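Local atomic coordinates of ancylostoma secreted protein 1 (Necator americanus, PDB entry 3NT8), a protein that is secreted by a human hookworm and is probably associated with the transition of infective larvae to parasitism, being built from two CAP domains. Residues Thr103-Ser108 with Gly168-Val173; Lys67-Leu72 with Asn151-Glu156; Leu160-Lys165 with Val173-Asn178; Asn133-Asp138 with Gln186-Thr191; Lys334-Gly339 with Pro352-Gly357. All blocks are in the same frame, centred on the assembly; numbering follows the deposited sequence.

Interaction 1 of 5, residues Thr103-Ser108 with Gly168-Val173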
# COMPACT_ATOMS: atom_id res chain seq x y z
N THR A 103 20.20 0.12 -2.08
CA THR A 103 21.59 -0.14 -1.71
C THR A 103 22.52 -0.22 -2.94
O THR A 103 22.11 -0.64 -4.07
CB THR A 103 21.72 -1.45 -0.82
OG1 THR A 103 23.06 -1.52 -0.33
CG2 THR A 103 21.44 -2.71 -1.64
N MET A 104 23.76 0.23 -2.71
CA MET A 104 24.76 0.31 -3.78
C MET A 104 26.13 0.12 -3.17
O MET A 104 26.44 0.69 -2.12
CB MET A 104 24.73 1.65 -4.50
CG MET A 104 25.70 1.80 -5.57
SD MET A 104 25.26 0.74 -6.90
CE MET A 104 26.54 1.32 -8.03
N SER A 105 26.95 -0.65 -3.86
CA SER A 105 28.30 -0.91 -3.39
C SER A 105 29.33 -0.45 -4.42
O SER A 105 29.21 -0.74 -5.61
CB SER A 105 28.46 -2.39 -3.03
OG SER A 105 29.79 -2.64 -2.57
N TRP A 106 30.34 0.30 -3.96
CA TRP A 106 31.46 0.69 -4.82
C TRP A 106 32.78 0.08 -4.38
O TRP A 106 33.03 -0.09 -3.17
CB TRP A 106 31.61 2.21 -4.84
CG TRP A 106 30.41 2.93 -5.26
CD1 TRP A 106 29.41 3.41 -4.46
CD2 TRP A 106 30.05 3.28 -6.59
NE1 TRP A 106 28.44 4.02 -5.22
CE2 TRP A 106 28.82 3.96 -6.53
CE3 TRP A 106 30.66 3.09 -7.83
CZ2 TRP A 106 28.18 4.46 -7.66
CZ3 TRP A 106 30.03 3.58 -8.97
CH2 TRP A 106 28.79 4.25 -8.87
N SER A 107 33.63 -0.24 -5.34
CA SER A 107 34.98 -0.69 -5.01
C SER A 107 35.99 0.13 -5.75
O SER A 107 35.82 0.49 -6.92
CB SER A 107 35.20 -2.18 -5.27
OG SER A 107 34.40 -2.97 -4.41
N SER A 108 37.06 0.46 -5.05
CA SER A 108 38.19 1.12 -5.69
C SER A 108 39.42 0.87 -4.85
O SER A 108 39.34 0.94 -3.62
CB SER A 108 37.93 2.62 -5.83
OG SER A 108 39.09 3.31 -6.28
N GLY A 168 37.58 0.67 4.05
CA GLY A 168 38.84 0.56 3.33
C GLY A 168 38.77 0.87 1.86
O GLY A 168 38.99 2.01 1.46
N THR A 169 38.49 -0.13 1.04
CA THR A 169 38.46 0.03 -0.45
C THR A 169 37.04 -0.16 -0.96
O THR A 169 36.80 -0.26 -2.17
CB THR A 169 39.39 -1.00 -1.20
OG1 THR A 169 39.20 -2.30 -0.65
CG2 THR A 169 40.87 -0.61 -1.09
N LYS A 170 36.10 -0.20 -0.02
CA LYS A 170 34.74 -0.45 -0.35
C LYS A 170 33.84 0.66 0.23
O LYS A 170 34.05 1.12 1.33
CB LYS A 170 34.33 -1.84 0.18
CG LYS A 170 32.91 -2.31 -0.15
CD LYS A 170 32.80 -3.86 0.07
CE LYS A 170 31.58 -4.56 -0.62
NZ LYS A 170 30.26 -3.90 -0.24
N LEU A 171 32.82 1.05 -0.52
CA LEU A 171 31.89 2.10 -0.08
C LEU A 171 30.46 1.63 -0.26
O LEU A 171 30.07 1.24 -1.32
CB LEU A 171 32.10 3.40 -0.87
CG LEU A 171 31.10 4.55 -0.58
CD1 LEU A 171 31.32 5.21 0.77
CD2 LEU A 171 31.24 5.60 -1.61
N ALA A 172 29.68 1.68 0.80
CA ALA A 172 28.29 1.33 0.63
C ALA A 172 27.48 2.61 0.86
O ALA A 172 27.79 3.39 1.79
CB ALA A 172 27.90 0.23 1.62
N VAL A 173 26.56 2.86 -0.06
CA VAL A 173 25.63 3.99 0.00
C VAL A 173 24.21 3.44 -0.08
O VAL A 173 23.94 2.60 -0.91
CB VAL A 173 25.84 4.96 -1.16
CG1 VAL A 173 24.91 6.17 -0.96
CG2 VAL A 173 27.33 5.37 -1.27
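Trp106 and Leu171 share both halves of a hydrogen-bonded antiparallel pair. Trp106 N donates to Leu171 O at 2.8 Å, with a nearly straight N-H...O angle of 172°, and Leu171 N returns a bond to Trp106 O at 2.9 Å. At the next hydrogen-bonded pair, Val173 N is held by Met104 O at 3.0 Å, whereas the return bond from Met104 N to Val173 O is weak, bent to 129°. Ser108 N closes the other end on Thr169 O, 3.0 Å away. On the face bearing Ser105 and Lys170, the lysine chain runs out extended and bends only at chi4 (-53°), which brings NZ to 2.7 Å from Ser105 OG; NZ also makes a weak bond to Cys89 O. On the other face the contact across the strands is apolar: Trp106 CD1 meets Leu171 CD2 at 4.0 Å, and Met104 CE, from the same strand as the indole, lies over one of its faces, offset toward the rim. The indole NE1 is satisfied by Thr122 OG1. This pairing places 100-107 at the edge of the four-stranded sheet of the first CAP domain, with strand 159-167 beyond 170-177 and helix 119-127 covering the Met104, Trp106 and Val173 side.

Interaction 2 of 5, residues Lys67-Leu72 with Asn151-Glu156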
# COMPACT_ATOMS: atom_id res chain seq x y z
N LYS A 67 -0.64 13.01 -9.28
CA LYS A 67 -1.36 13.63 -8.20
C LYS A 67 -0.91 12.95 -6.91
O LYS A 67 -0.35 11.83 -6.95
CB LYS A 67 -2.86 13.50 -8.40
CG LYS A 67 -3.40 12.08 -8.57
CD LYS A 67 -4.95 12.12 -8.68
CE LYS A 67 -5.56 10.72 -8.77
NZ LYS A 67 -7.00 10.70 -9.29
N ASN A 68 -1.15 13.61 -5.77
CA ASN A 68 -0.73 13.05 -4.46
C ASN A 68 0.77 12.63 -4.40
O ASN A 68 1.13 11.66 -3.77
CB ASN A 68 -1.63 11.83 -4.10
CG ASN A 68 -3.11 12.18 -4.04
OD1 ASN A 68 -3.49 13.30 -3.71
ND2 ASN A 68 -3.95 11.21 -4.31
N MET A 69 1.65 13.34 -5.09
CA MET A 69 3.08 13.04 -4.98
C MET A 69 3.63 13.79 -3.81
O MET A 69 3.70 15.03 -3.84
CB MET A 69 3.85 13.42 -6.23
CG MET A 69 5.35 13.17 -6.15
SD MET A 69 5.84 11.43 -6.08
CE MET A 69 5.43 10.76 -7.69
N TYR A 70 3.97 13.06 -2.75
CA TYR A 70 4.50 13.65 -1.50
C TYR A 70 6.01 13.99 -1.50
O TYR A 70 6.86 13.26 -2.05
CB TYR A 70 4.10 12.83 -0.24
CG TYR A 70 2.67 13.06 0.18
CD1 TYR A 70 2.39 13.85 1.31
CD2 TYR A 70 1.62 12.63 -0.61
CE1 TYR A 70 1.12 14.14 1.67
CE2 TYR A 70 0.30 12.90 -0.24
CZ TYR A 70 0.06 13.62 0.88
OH TYR A 70 -1.27 13.87 1.20
N LYS A 71 6.30 15.14 -0.92
CA LYS A 71 7.66 15.60 -0.69
C LYS A 71 8.14 14.77 0.47
O LYS A 71 7.40 14.58 1.42
CB LYS A 71 7.65 17.05 -0.29
CG LYS A 71 9.02 17.68 -0.18
CD LYS A 71 8.91 19.20 0.08
CE LYS A 71 10.37 19.83 0.08
NZ LYS A 71 10.42 21.23 0.58
N LEU A 72 9.37 14.28 0.38
CA LEU A 72 10.02 13.59 1.50
C LEU A 72 10.56 14.55 2.52
O LEU A 72 11.07 15.62 2.17
CB LEU A 72 11.17 12.67 0.95
CG LEU A 72 10.75 11.65 -0.15
CD1 LEU A 72 11.88 10.67 -0.64
CD2 LEU A 72 9.60 10.81 0.40
N ASN A 151 11.13 2.74 -5.11
CA ASN A 151 11.34 3.32 -3.79
C ASN A 151 11.57 4.81 -3.83
O ASN A 151 11.09 5.51 -2.96
CB ASN A 151 12.49 2.65 -2.96
CG ASN A 151 12.27 1.16 -2.79
OD1 ASN A 151 11.16 0.76 -2.50
ND2 ASN A 151 13.30 0.34 -3.05
N MET A 152 12.26 5.30 -4.85
CA MET A 152 12.55 6.74 -4.94
C MET A 152 11.29 7.55 -5.26
O MET A 152 11.14 8.66 -4.76
CB MET A 152 13.64 7.02 -5.97
CG MET A 152 14.96 6.37 -5.64
SD MET A 152 16.38 6.97 -6.63
CE MET A 152 16.37 8.74 -6.25
N VAL A 153 10.41 6.99 -6.08
CA VAL A 153 9.33 7.73 -6.73
C VAL A 153 8.00 7.51 -6.04
O VAL A 153 7.04 8.28 -6.29
CB VAL A 153 9.25 7.40 -8.29
CG1 VAL A 153 8.45 6.18 -8.53
CG2 VAL A 153 8.62 8.50 -9.06
N TYR A 154 7.91 6.50 -5.16
CA TYR A 154 6.62 6.08 -4.66
C TYR A 154 5.83 7.18 -3.98
O TYR A 154 6.24 7.70 -2.97
CB TYR A 154 6.76 4.85 -3.72
CG TYR A 154 5.43 4.21 -3.37
CD1 TYR A 154 4.62 3.65 -4.38
CD2 TYR A 154 4.98 4.16 -2.06
CE1 TYR A 154 3.37 3.06 -4.06
CE2 TYR A 154 3.80 3.57 -1.74
CZ TYR A 154 2.98 3.04 -2.74
OH TYR A 154 1.80 2.46 -2.35
N SER A 155 4.67 7.48 -4.50
CA SER A 155 3.96 8.71 -4.14
C SER A 155 3.54 8.82 -2.68
O SER A 155 3.57 9.92 -2.16
CB SER A 155 2.80 8.92 -5.08
OG SER A 155 1.79 7.94 -4.93
N GLU A 156 3.19 7.71 -2.00
CA GLU A 156 2.71 7.78 -0.63
C GLU A 156 3.83 7.86 0.38
O GLU A 156 3.58 8.11 1.55
CB GLU A 156 1.82 6.56 -0.24
CG GLU A 156 0.67 6.35 -1.11
CD GLU A 156 -0.26 5.26 -0.57
OE1 GLU A 156 -0.93 4.71 -1.45
OE2 GLU A 156 -0.27 4.94 0.67
O HOH W 1 -0.24 8.98 -6.40
O HOH W 2 0.02 9.33 -2.39
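Met69 and Tyr70 meet Ser155 where helix 147-153 of the first CAP domain runs out and the chain turns toward the central sheet; Tyr154 is the first residue to leave helical geometry. The direct polar link is one backbone bond, Tyr70 N to Ser155 O, 3.2 Å long and fairly straight, with an N-H...O angle of 161°. The same oxygen lies at the edge of the Tyr70 ring, near its plane, while the phenol hydroxyl is engaged elsewhere, with Ser207 OG and Tyr204 N. Van der Waals contact comes from Met69: its chain, bent at chi2 and again at chi3 (68°), curls back so that CE reaches 4.1 Å from Val153 CG2, an apolar pair, and 3.3 Å from Val153 O, and SD sits 3.8 Å from Ser155 CA. Arg48 of helix 34-52 ties the two segments together from outside, bonding to Tyr70 O, Met152 O and Tyr154 O. Water-mediated links complete the buried contact. One water donates to Asn68 O at 2.9 Å and is weakly bonded to Ser155 OG. A second donates to Lys67 O at 2.9 Å and lies 2.7 Å from Ser155 OG, which chi1 of 67° sets between its own backbone N and carbonyl carbon.

Interaction 3 of 5, residues Leu160-Lys165 with Val173-Asn178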
# COMPACT_ATOMS: atom_id res chain seq x y z
N LEU A 160 12.41 9.83 4.59
CA LEU A 160 13.63 9.40 3.93
C LEU A 160 14.77 9.29 4.96
O LEU A 160 14.89 10.16 5.82
CB LEU A 160 14.04 10.42 2.86
CG LEU A 160 15.36 10.11 2.14
CD1 LEU A 160 15.25 8.83 1.38
CD2 LEU A 160 15.88 11.25 1.24
N GLY A 161 15.61 8.25 4.85
CA GLY A 161 16.83 8.15 5.67
C GLY A 161 17.97 7.55 4.88
O GLY A 161 17.87 6.41 4.40
N CYS A 162 19.06 8.30 4.73
CA CYS A 162 20.20 7.77 3.97
C CYS A 162 21.52 7.92 4.77
O CYS A 162 21.62 8.82 5.63
CB CYS A 162 20.34 8.42 2.58
SG CYS A 162 18.91 8.63 1.51
N ALA A 163 22.52 7.08 4.42
CA ALA A 163 23.83 7.06 5.01
C ALA A 163 24.82 6.33 4.08
O ALA A 163 24.39 5.49 3.30
CB ALA A 163 23.75 6.38 6.43
N TYR A 164 26.12 6.70 4.09
CA TYR A 164 27.18 5.89 3.46
C TYR A 164 28.20 5.45 4.55
O TYR A 164 28.16 5.98 5.64
CB TYR A 164 27.87 6.59 2.29
CG TYR A 164 28.47 7.93 2.67
CD1 TYR A 164 29.62 8.02 3.49
CD2 TYR A 164 27.85 9.10 2.29
CE1 TYR A 164 30.14 9.25 3.88
CE2 TYR A 164 28.35 10.33 2.67
CZ TYR A 164 29.49 10.40 3.48
OH TYR A 164 29.97 11.61 3.87
N LYS A 165 29.00 4.42 4.28
CA LYS A 165 30.10 4.00 5.13
C LYS A 165 31.25 3.56 4.27
O LYS A 165 31.05 2.77 3.38
CB LYS A 165 29.67 2.84 6.01
CG LYS A 165 30.68 2.41 7.05
CD LYS A 165 30.93 3.46 8.12
CE LYS A 165 31.94 2.84 9.13
NZ LYS A 165 32.19 3.63 10.39
N VAL A 173 26.56 2.86 -0.06
CA VAL A 173 25.63 3.99 0.00
C VAL A 173 24.21 3.44 -0.08
O VAL A 173 23.94 2.60 -0.91
CB VAL A 173 25.84 4.96 -1.16
CG1 VAL A 173 24.91 6.17 -0.96
CG2 VAL A 173 27.33 5.37 -1.27
N SER A 174 23.33 3.88 0.81
CA SER A 174 22.04 3.21 1.04
C SER A 174 21.00 4.24 1.53
O SER A 174 21.34 5.20 2.12
CB SER A 174 22.14 2.02 2.03
OG SER A 174 20.88 1.29 2.10
N CYS A 175 19.73 4.02 1.21
CA CYS A 175 18.63 4.88 1.64
C CYS A 175 17.52 3.92 1.97
O CYS A 175 17.38 2.90 1.31
CB CYS A 175 18.13 5.84 0.52
SG CYS A 175 19.21 7.18 0.03
N ILE A 176 16.76 4.27 3.01
CA ILE A 176 15.56 3.54 3.41
C ILE A 176 14.37 4.48 3.37
O ILE A 176 14.54 5.70 3.49
CB ILE A 176 15.65 2.91 4.85
CG1 ILE A 176 16.24 3.88 5.85
CG2 ILE A 176 16.44 1.64 4.87
CD1 ILE A 176 15.98 3.43 7.23
N TYR A 177 13.18 3.91 3.19
CA TYR A 177 11.97 4.70 2.86
C TYR A 177 10.81 4.13 3.61
O TYR A 177 10.70 2.92 3.67
CB TYR A 177 11.65 4.60 1.35
CG TYR A 177 12.78 4.97 0.46
CD1 TYR A 177 12.82 6.23 -0.18
CD2 TYR A 177 13.78 4.07 0.16
CE1 TYR A 177 13.84 6.54 -1.04
CE2 TYR A 177 14.79 4.39 -0.71
CZ TYR A 177 14.81 5.62 -1.31
OH TYR A 177 15.83 5.99 -2.12
N ASN A 178 9.95 4.96 4.16
CA ASN A 178 8.81 4.49 4.91
C ASN A 178 7.61 4.05 4.02
O ASN A 178 6.46 4.00 4.50
CB ASN A 178 8.34 5.54 5.93
CG ASN A 178 7.70 6.78 5.26
OD1 ASN A 178 7.95 7.07 4.08
ND2 ASN A 178 6.88 7.52 6.02
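Cys162 and Cys175 both hold SG anti to the carbonyl carbon (chi1 -46° and -70°), which turns the two sulfurs toward each other on one face of the sheet. They join in a 2.1 Å disulfide between SG of Cys162 and SG of Cys175, with a right-handed chi3 of 100°. The cystine spans a non-hydrogen-bonded antiparallel pair, where the CA atoms of Cys162 and Cys175 come to 4.0 Å. On either side of it the backbones are bonded in both directions: Ile176 N to Gly161 O at 2.8 Å and Gly161 N to Ile176 O at 3.1 Å, then Ala163 N to Ser174 O at 3.2 Å, with a return bond from Ser174 N to Ala163 O. The result is a beta hairpin, the two central strands of the CAP-domain sheet, pinned across its middle by a covalent bond. Leu160 and Tyr177 flank the cystine on the same face, lying side by side and pointing the same way; Leu160 CD1 reaches obliquely to 3.6 Å from Tyr177 CE1. Toward the hairpin turn, Tyr164 CB rests 3.8 Å from Val173 CG2. Phe40 of helix 34-52 packs on the cysteines and Val173, and His44 of the same helix bonds to Tyr177 OH through NE2. On the reverse face, Ile176 CG1 lies 3.3 Å from Gly161 O. Helix 76-85 meets Ile176 there through Met78 and Leu82, and Ser174 OG is bonded to Asn102 O and Gln101 NE2.

Interaction 4 of 5, residues Asn133-Asp138 with Gln186-Thr191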
# COMPACT_ATOMS: atom_id res chain seq x y z
N ASN A 133 14.40 1.15 -18.86
CA ASN A 133 13.41 0.05 -19.05
C ASN A 133 11.99 0.46 -19.43
O ASN A 133 11.28 -0.23 -20.14
CB ASN A 133 13.34 -0.78 -17.77
CG ASN A 133 14.65 -1.42 -17.44
OD1 ASN A 133 15.13 -2.30 -18.18
ND2 ASN A 133 15.28 -0.98 -16.32
N GLY A 134 11.56 1.59 -18.88
CA GLY A 134 10.27 2.17 -19.20
C GLY A 134 9.37 1.79 -18.06
O GLY A 134 9.73 0.96 -17.24
N VAL A 135 8.21 2.43 -18.01
CA VAL A 135 7.19 2.21 -16.98
C VAL A 135 5.87 1.98 -17.75
O VAL A 135 5.55 2.73 -18.71
CB VAL A 135 7.05 3.45 -16.05
CG1 VAL A 135 5.86 3.34 -15.16
CG2 VAL A 135 8.31 3.68 -15.18
N GLY A 136 5.14 0.93 -17.35
CA GLY A 136 3.78 0.61 -17.83
C GLY A 136 2.70 1.73 -17.79
O GLY A 136 2.80 2.68 -17.00
N PRO A 137 1.65 1.60 -18.64
CA PRO A 137 0.70 2.70 -18.90
C PRO A 137 -0.05 3.25 -17.65
O PRO A 137 -0.53 4.44 -17.69
CB PRO A 137 -0.26 2.11 -19.95
CG PRO A 137 -0.23 0.57 -19.68
CD PRO A 137 1.24 0.33 -19.30
N ASP A 138 -0.16 2.43 -16.57
CA ASP A 138 -0.80 2.85 -15.33
C ASP A 138 0.26 3.15 -14.19
O ASP A 138 -0.09 3.32 -13.03
CB ASP A 138 -1.80 1.80 -14.86
CG ASP A 138 -2.93 1.54 -15.87
OD1 ASP A 138 -3.26 2.45 -16.68
OD2 ASP A 138 -3.50 0.41 -15.81
N GLN A 186 0.97 -2.82 -8.34
CA GLN A 186 0.54 -1.61 -7.59
C GLN A 186 1.14 -0.38 -8.28
O GLN A 186 2.30 -0.42 -8.68
CB GLN A 186 1.05 -1.66 -6.15
CG GLN A 186 0.94 -0.33 -5.34
CD GLN A 186 1.54 -0.45 -3.94
OE1 GLN A 186 2.79 -0.44 -3.80
NE2 GLN A 186 0.69 -0.57 -2.91
N PRO A 187 0.34 0.68 -8.48
CA PRO A 187 0.84 1.88 -9.14
C PRO A 187 1.83 2.62 -8.27
O PRO A 187 1.60 2.82 -7.06
CB PRO A 187 -0.41 2.72 -9.39
CG PRO A 187 -1.50 2.08 -8.50
CD PRO A 187 -1.13 0.65 -8.42
N MET A 188 2.95 2.98 -8.88
CA MET A 188 3.98 3.75 -8.17
C MET A 188 3.41 5.12 -7.81
O MET A 188 3.71 5.65 -6.75
CB MET A 188 5.24 3.84 -9.00
CG MET A 188 5.96 2.52 -9.04
SD MET A 188 7.43 2.42 -10.02
CE MET A 188 6.71 2.53 -11.67
N TRP A 189 2.51 5.62 -8.68
CA TRP A 189 1.79 6.89 -8.44
C TRP A 189 0.53 6.89 -9.31
O TRP A 189 0.41 6.14 -10.33
CB TRP A 189 2.71 8.15 -8.73
CG TRP A 189 3.06 8.31 -10.22
CD1 TRP A 189 2.33 8.99 -11.19
CD2 TRP A 189 4.21 7.79 -10.91
NE1 TRP A 189 2.97 8.95 -12.41
CE2 TRP A 189 4.13 8.21 -12.26
CE3 TRP A 189 5.32 7.03 -10.51
CZ2 TRP A 189 5.08 7.84 -13.22
CZ3 TRP A 189 6.28 6.70 -11.45
CH2 TRP A 189 6.13 7.08 -12.81
N GLU A 190 -0.38 7.80 -8.99
CA GLU A 190 -1.61 7.90 -9.79
C GLU A 190 -1.48 9.00 -10.79
O GLU A 190 -1.04 10.09 -10.47
CB GLU A 190 -2.83 8.09 -8.88
CG GLU A 190 -3.21 6.79 -8.16
CD GLU A 190 -4.50 6.89 -7.35
OE1 GLU A 190 -4.67 7.86 -6.58
OE2 GLU A 190 -5.32 5.95 -7.49
N THR A 191 -1.82 8.71 -12.03
CA THR A 191 -1.81 9.74 -13.09
C THR A 191 -2.84 10.86 -12.73
O THR A 191 -4.02 10.59 -12.43
CB THR A 191 -2.02 9.12 -14.50
OG1 THR A 191 -1.14 8.01 -14.70
CG2 THR A 191 -1.73 10.10 -15.60
O HOH W 3 -1.76 6.63 -17.11
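Val135 and Met188 meet tip to tip and make the closest apolar contact between 133-138 and 186-191. The methionine runs extended as far as SD, then bends at chi3 (-70°), and this last turn sets CE 3.7 Å from Val135 CG1 and 4.0 Å from Val135 CG2, so that one methyl fits against both branches of the valine. The same CG1 also comes obliquely to the indole of Trp189, 4.4 Å from CH2 at the far end of its six-membered ring. A separate van der Waals contact is made where Pro187 CB lies 3.7 Å from Asp138 O.

The polar link across the contact goes through water. A single water donates to Pro137 O at 2.6 Å and is hydrogen-bonded to Thr191 OG1 at 2.8 Å, bridging the exposed end of the interface. Asn139, next in the chain after Asp138, also bonds here: its ND2 bonds to both Thr191 OG1 and Trp189 O, and its backbone pairs with that of Met188.

In the first CAP domain, the loop 133-138 leaves helix 129-133 at Gly134, whose positive phi (101°) ends the helical course. Helix 147-153 of the same domain closes the apolar side, with Phe149 against Val135 and Trp189 and Val153 against the indole, while Glu190 and Thr191 form the short, weakly bonded strand that pairs with strand 66-67.

Interaction 5 of 5, residues Lys334-Gly339 with Pro352-Gly357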
# COMPACT_ATOMS: atom_id res chain seq x y z
N LYS A 334 -9.55 -7.55 -11.31
CA LYS A 334 -9.00 -6.95 -12.52
C LYS A 334 -7.84 -7.81 -13.02
O LYS A 334 -7.46 -7.71 -14.21
CB LYS A 334 -8.58 -5.52 -12.25
CG LYS A 334 -7.55 -5.38 -11.10
CD LYS A 334 -6.90 -3.91 -11.14
CE LYS A 334 -7.92 -2.87 -10.63
NZ LYS A 334 -8.29 -3.22 -9.24
N GLU A 335 -7.25 -8.63 -12.14
CA GLU A 335 -6.12 -9.47 -12.54
C GLU A 335 -6.48 -10.81 -13.17
O GLU A 335 -5.91 -11.19 -14.22
CB GLU A 335 -5.10 -9.61 -11.41
CG GLU A 335 -4.34 -8.29 -11.23
CD GLU A 335 -3.19 -8.40 -10.27
OE1 GLU A 335 -2.59 -9.49 -10.25
OE2 GLU A 335 -2.89 -7.41 -9.53
N TYR A 336 -7.44 -11.50 -12.55
CA TYR A 336 -7.82 -12.83 -12.95
C TYR A 336 -9.21 -12.92 -13.52
O TYR A 336 -9.40 -13.56 -14.53
CB TYR A 336 -7.64 -13.82 -11.76
CG TYR A 336 -6.25 -13.77 -11.10
CD1 TYR A 336 -5.09 -14.10 -11.81
CD2 TYR A 336 -6.10 -13.44 -9.76
CE1 TYR A 336 -3.79 -14.08 -11.20
CE2 TYR A 336 -4.81 -13.44 -9.12
CZ TYR A 336 -3.66 -13.75 -9.86
OH TYR A 336 -2.38 -13.76 -9.28
N GLY A 337 -10.18 -12.31 -12.85
CA GLY A 337 -11.49 -12.11 -13.41
C GLY A 337 -12.53 -13.05 -12.83
O GLY A 337 -12.20 -14.10 -12.31
N VAL A 338 -13.79 -12.67 -13.00
CA VAL A 338 -14.95 -13.47 -12.60
C VAL A 338 -15.87 -13.79 -13.81
O VAL A 338 -16.27 -14.94 -14.01
CB VAL A 338 -15.78 -12.77 -11.52
CG1 VAL A 338 -17.11 -13.48 -11.33
CG2 VAL A 338 -14.99 -12.76 -10.16
N GLY A 339 -16.22 -12.77 -14.59
CA GLY A 339 -17.08 -12.94 -15.76
C GLY A 339 -18.49 -12.39 -15.48
O GLY A 339 -18.78 -12.06 -14.35
N PRO A 352 -5.17 -22.36 -12.69
CA PRO A 352 -3.79 -22.49 -12.23
C PRO A 352 -3.18 -21.10 -11.98
O PRO A 352 -3.20 -20.27 -12.88
CB PRO A 352 -3.11 -23.23 -13.38
CG PRO A 352 -4.30 -24.02 -14.05
CD PRO A 352 -5.42 -23.04 -13.98
N ASN A 353 -2.75 -20.85 -10.74
CA ASN A 353 -1.98 -19.63 -10.34
C ASN A 353 -2.85 -18.40 -10.30
O ASN A 353 -2.40 -17.28 -10.53
CB ASN A 353 -0.74 -19.40 -11.23
CG ASN A 353 0.37 -20.38 -10.93
OD1 ASN A 353 1.05 -20.26 -9.90
ND2 ASN A 353 0.55 -21.36 -11.81
N MET A 354 -4.13 -18.63 -10.01
CA MET A 354 -5.14 -17.59 -10.04
C MET A 354 -6.03 -17.81 -8.84
O MET A 354 -6.74 -18.84 -8.74
CB MET A 354 -5.97 -17.69 -11.34
CG MET A 354 -5.30 -17.22 -12.58
SD MET A 354 -6.43 -17.07 -13.99
CE MET A 354 -5.27 -16.66 -15.29
N GLN A 355 -5.99 -16.86 -7.90
CA GLN A 355 -6.93 -16.89 -6.76
C GLN A 355 -7.92 -15.75 -6.85
O GLN A 355 -7.55 -14.67 -7.28
CB GLN A 355 -6.20 -16.88 -5.42
CG GLN A 355 -5.38 -18.15 -5.19
CD GLN A 355 -4.67 -18.13 -3.85
OE1 GLN A 355 -3.87 -17.25 -3.58
NE2 GLN A 355 -4.97 -19.10 -3.00
N ILE A 356 -9.17 -15.98 -6.44
CA ILE A 356 -10.21 -14.97 -6.61
C ILE A 356 -11.05 -14.80 -5.33
O ILE A 356 -11.91 -13.91 -5.22
CB ILE A 356 -11.08 -15.36 -7.84
CG1 ILE A 356 -11.87 -14.19 -8.36
CG2 ILE A 356 -11.96 -16.64 -7.56
CD1 ILE A 356 -11.08 -13.36 -9.36
N GLY A 357 -10.77 -15.63 -4.35
CA GLY A 357 -11.66 -15.76 -3.21
C GLY A 357 -11.56 -14.63 -2.21
O GLY A 357 -12.48 -14.41 -1.44
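The Tyr336 ring is covered on both faces. Over one lies Met354, whose CA sits 3.9 Å from the ring centroid and only 9° off the normal, a CH-pi contact; Gln355 N and Met354 CB lie over the same face. The opposite face is covered from within its own segment by Glu335 CB, 4.2 Å above the plane and over the centre. Around the ring, two carbonyls approach: Gln355 O comes to 3.1 Å from CD2 of Tyr336, and Asn353 O approaches obliquely to 3.6 Å from CE1.

Met354 crosses the tyrosine obliquely. Its CG, placed anti to the carbonyl carbon (chi1 -75°), packs tightly at 3.2 Å from Tyr336 CD1, and its SD stands 5.0 Å from the Tyr336 ring centroid, an oblique Met-aromatic contact. Beyond the ring, Ile356 and Val338 cross at about a right angle, with CG1 of Ile356 3.9 Å from CG2 of Val338. CD1 of the isoleucine reaches 3.2 Å from Gly337 O, a carbonyl that has a polar partner in Arg351 NH2. The segments themselves therefore meet through van der Waals and aromatic contacts, while Arg351, which also bonds to Tyr336 O, adds polar grip from just before the second one.

The contact lies between two helix ends of the second CAP domain: helix 332-335 ends here, Gly337 leaving it with positive phi, and Ile356 occupies the N-cap position of helix 357-363. Glu332, in the first of these helices, packs against Gln355 and Ile356.

Overall arrangement
Interactions 1 and 3 share Val173 and strand 170-177, with centres 14 Å apart, and together join three neighbouring strands of one sheet; Ala172 O probably bonds to Lys165 N between them. Interaction 2 touches interaction 3 where Asn151 and Met152 pack on Tyr177, and it lies 12 Å from interaction 4 between centres, linked by a probable Ser155 N to Met188 O bond. The segments of interactions 2 and 4 alternate along the chain, as do those of 1 with 2, 3 and 4, which interlocks the first CAP domain; interaction 3 is instead nested within the loop closed by interaction 4. Interaction 5 comes later, in the second CAP domain, about 6 Å from interaction 4 at the nearest atoms.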